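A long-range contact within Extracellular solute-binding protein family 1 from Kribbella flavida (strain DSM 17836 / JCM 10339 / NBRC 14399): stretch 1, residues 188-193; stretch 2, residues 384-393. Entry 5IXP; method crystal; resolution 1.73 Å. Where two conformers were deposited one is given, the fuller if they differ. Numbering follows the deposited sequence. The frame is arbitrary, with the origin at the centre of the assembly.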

# COMPACT_ATOMS: atom_id res chain seq x y z
N ARG A 188 -6.09 22.20 3.06
CA ARG A 188 -6.28 23.15 1.98
C ARG A 188 -5.80 22.52 0.68
O ARG A 188 -4.63 22.13 0.57
CB ARG A 188 -5.54 24.45 2.28
CG ARG A 188 -5.76 25.54 1.27
CD ARG A 188 -4.48 26.30 1.02
NE ARG A 188 -4.47 26.87 -0.31
CZ ARG A 188 -3.37 27.07 -1.02
NH1 ARG A 188 -3.47 27.60 -2.23
NH2 ARG A 188 -2.18 26.75 -0.54
N TYR A 189 -6.69 22.41 -0.31
CA TYR A 189 -6.31 21.82 -1.59
C TYR A 189 -5.35 22.74 -2.32
O TYR A 189 -5.65 23.92 -2.54
CB TYR A 189 -7.55 21.55 -2.44
CG TYR A 189 -7.19 21.16 -3.86
CD1 TYR A 189 -6.58 19.95 -4.12
CD2 TYR A 189 -7.41 22.03 -4.92
CE1 TYR A 189 -6.22 19.59 -5.40
CE2 TYR A 189 -7.05 21.68 -6.22
CZ TYR A 189 -6.46 20.46 -6.44
OH TYR A 189 -6.08 20.08 -7.71
N LEU A 190 -4.19 22.21 -2.69
CA LEU A 190 -3.16 22.99 -3.37
C LEU A 190 -2.60 22.26 -4.58
O LEU A 190 -1.46 22.53 -4.99
CB LEU A 190 -2.02 23.35 -2.40
CG LEU A 190 -1.48 22.27 -1.45
CD1 LEU A 190 -0.73 21.16 -2.16
CD2 LEU A 190 -0.60 22.92 -0.40
N GLY A 191 -3.36 21.31 -5.14
CA GLY A 191 -2.83 20.50 -6.22
C GLY A 191 -2.41 21.33 -7.41
O GLY A 191 -1.46 20.98 -8.11
N ASP A 192 -3.09 22.44 -7.66
CA ASP A 192 -2.76 23.31 -8.78
C ASP A 192 -1.64 24.28 -8.45
O ASP A 192 -1.22 25.02 -9.35
CB ASP A 192 -4.01 24.07 -9.23
CG ASP A 192 -4.74 24.75 -8.08
OD1 ASP A 192 -4.43 24.46 -6.91
OD2 ASP A 192 -5.65 25.56 -8.36
N GLU A 193 -1.15 24.30 -7.21
CA GLU A 193 -0.05 25.17 -6.79
C GLU A 193 1.20 24.39 -6.40
O GLU A 193 2.10 24.94 -5.76
CB GLU A 193 -0.50 26.05 -5.63
CG GLU A 193 -1.55 27.07 -6.01
CD GLU A 193 -2.12 27.81 -4.82
OE1 GLU A 193 -1.81 27.42 -3.67
OE2 GLU A 193 -2.87 28.79 -5.03
N ALA A 384 -7.09 17.29 -15.77
CA ALA A 384 -6.96 16.82 -14.39
C ALA A 384 -7.11 17.97 -13.41
O ALA A 384 -7.81 17.85 -12.39
CB ALA A 384 -5.63 16.10 -14.19
N LEU A 385 -6.49 19.12 -13.69
CA LEU A 385 -6.60 20.25 -12.78
C LEU A 385 -8.04 20.72 -12.66
O LEU A 385 -8.52 20.98 -11.54
CB LEU A 385 -5.70 21.41 -13.22
CG LEU A 385 -4.19 21.21 -13.07
CD1 LEU A 385 -3.43 22.50 -13.35
CD2 LEU A 385 -3.82 20.69 -11.69
N ARG A 386 -8.76 20.84 -13.79
CA ARG A 386 -10.17 21.21 -13.74
C ARG A 386 -10.97 20.24 -12.90
O ARG A 386 -11.76 20.65 -12.04
CB ARG A 386 -10.76 21.27 -15.15
CG ARG A 386 -10.40 22.49 -15.97
CD ARG A 386 -11.34 22.63 -17.18
NE ARG A 386 -11.42 21.41 -17.99
CZ ARG A 386 -10.55 21.08 -18.93
NH1 ARG A 386 -9.51 21.87 -19.19
NH2 ARG A 386 -10.70 19.95 -19.62
N GLU A 387 -10.80 18.94 -13.15
CA GLU A 387 -11.60 17.94 -12.45
C GLU A 387 -11.21 17.83 -10.99
O GLU A 387 -12.07 17.58 -10.14
CB GLU A 387 -11.48 16.61 -13.17
CG GLU A 387 -11.99 16.69 -14.60
CD GLU A 387 -11.96 15.37 -15.33
OE1 GLU A 387 -11.31 14.42 -14.84
OE2 GLU A 387 -12.58 15.29 -16.40
N ALA A 388 -9.92 18.01 -10.67
CA ALA A 388 -9.48 17.95 -9.28
C ALA A 388 -10.06 19.09 -8.46
O ALA A 388 -10.40 18.91 -7.29
CB ALA A 388 -7.95 17.96 -9.21
N ASP A 389 -10.17 20.27 -9.06
CA ASP A 389 -10.78 21.39 -8.36
C ASP A 389 -12.21 21.06 -7.97
O ASP A 389 -12.63 21.30 -6.83
CB ASP A 389 -10.74 22.64 -9.23
CG ASP A 389 -10.52 23.89 -8.42
OD1 ASP A 389 -11.47 24.70 -8.32
OD2 ASP A 389 -9.41 24.06 -7.89
N LYS A 390 -12.97 20.46 -8.89
CA LYS A 390 -14.33 20.04 -8.59
C LYS A 390 -14.34 18.93 -7.55
O LYS A 390 -15.12 18.97 -6.59
CB LYS A 390 -15.04 19.59 -9.87
N ALA A 391 -13.46 17.94 -7.71
CA ALA A 391 -13.38 16.84 -6.75
C ALA A 391 -13.08 17.35 -5.35
O ALA A 391 -13.68 16.89 -4.37
CB ALA A 391 -12.32 15.83 -7.18
N ALA A 392 -12.15 18.30 -5.23
CA ALA A 392 -11.82 18.87 -3.93
C ALA A 392 -12.97 19.68 -3.34
O ALA A 392 -12.95 19.94 -2.14
CB ALA A 392 -10.58 19.75 -4.04
N ASN A 393 -13.96 20.02 -4.17
CA ASN A 393 -15.04 20.96 -3.87
C ASN A 393 -14.55 22.23 -3.18
O ASN A 393 -14.33 23.24 -3.84
CB ASN A 393 -16.14 20.30 -3.04
CG ASN A 393 -17.52 20.51 -3.65
OD1 ASN A 393 -17.89 21.64 -3.98
ND2 ASN A 393 -18.27 19.42 -3.81
O HOH W 1 -6.86 21.80 -9.54

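This is a small, mainly apolar contact, burying 269 Å² over both sides, in which one tyrosine lies against a helix without any direct hydrogen bond between the stretches. Tyr189 supplies the largest covered area, 86 Å². Its CA-to-CB bond points toward the helix, and chi1 in the t well (170°) extends the ring along residues 388-392. Ala392 CB sits over one ring face, 4.1 Å from the centroid of the Tyr189 ring and 26° off the normal, a CH-pi geometry; its closest approach is 3.7 Å to Tyr189 CG. One turn earlier, Ala388 CB comes within 3.2 Å of Tyr189 OH. Both alanines point toward the loop, and their short side chains let the ring lie close to the backbone. Water 1 bridges the stretches: it is hydrogen-bonded to Tyr189 OH at 2.6 Å and donates to Leu385 O at 2.7 Å.

Leu385 points sideways, but its m,t rotamer brings CD2 to 4.1 Å from Asp192 CA. At Gly191 an ideal CB would lie 2.5 Å from Tyr189 OH, so the absence of a side chain leaves room for the hydroxyl. The acidic pair adds no attraction: Asp192 OD2 and Asp389 OD2 are like charges 4.1 Å apart, both on exposed residues, while Asp389 OD2 also meets the ring edge at Tyr189 CE2 (3.7 Å).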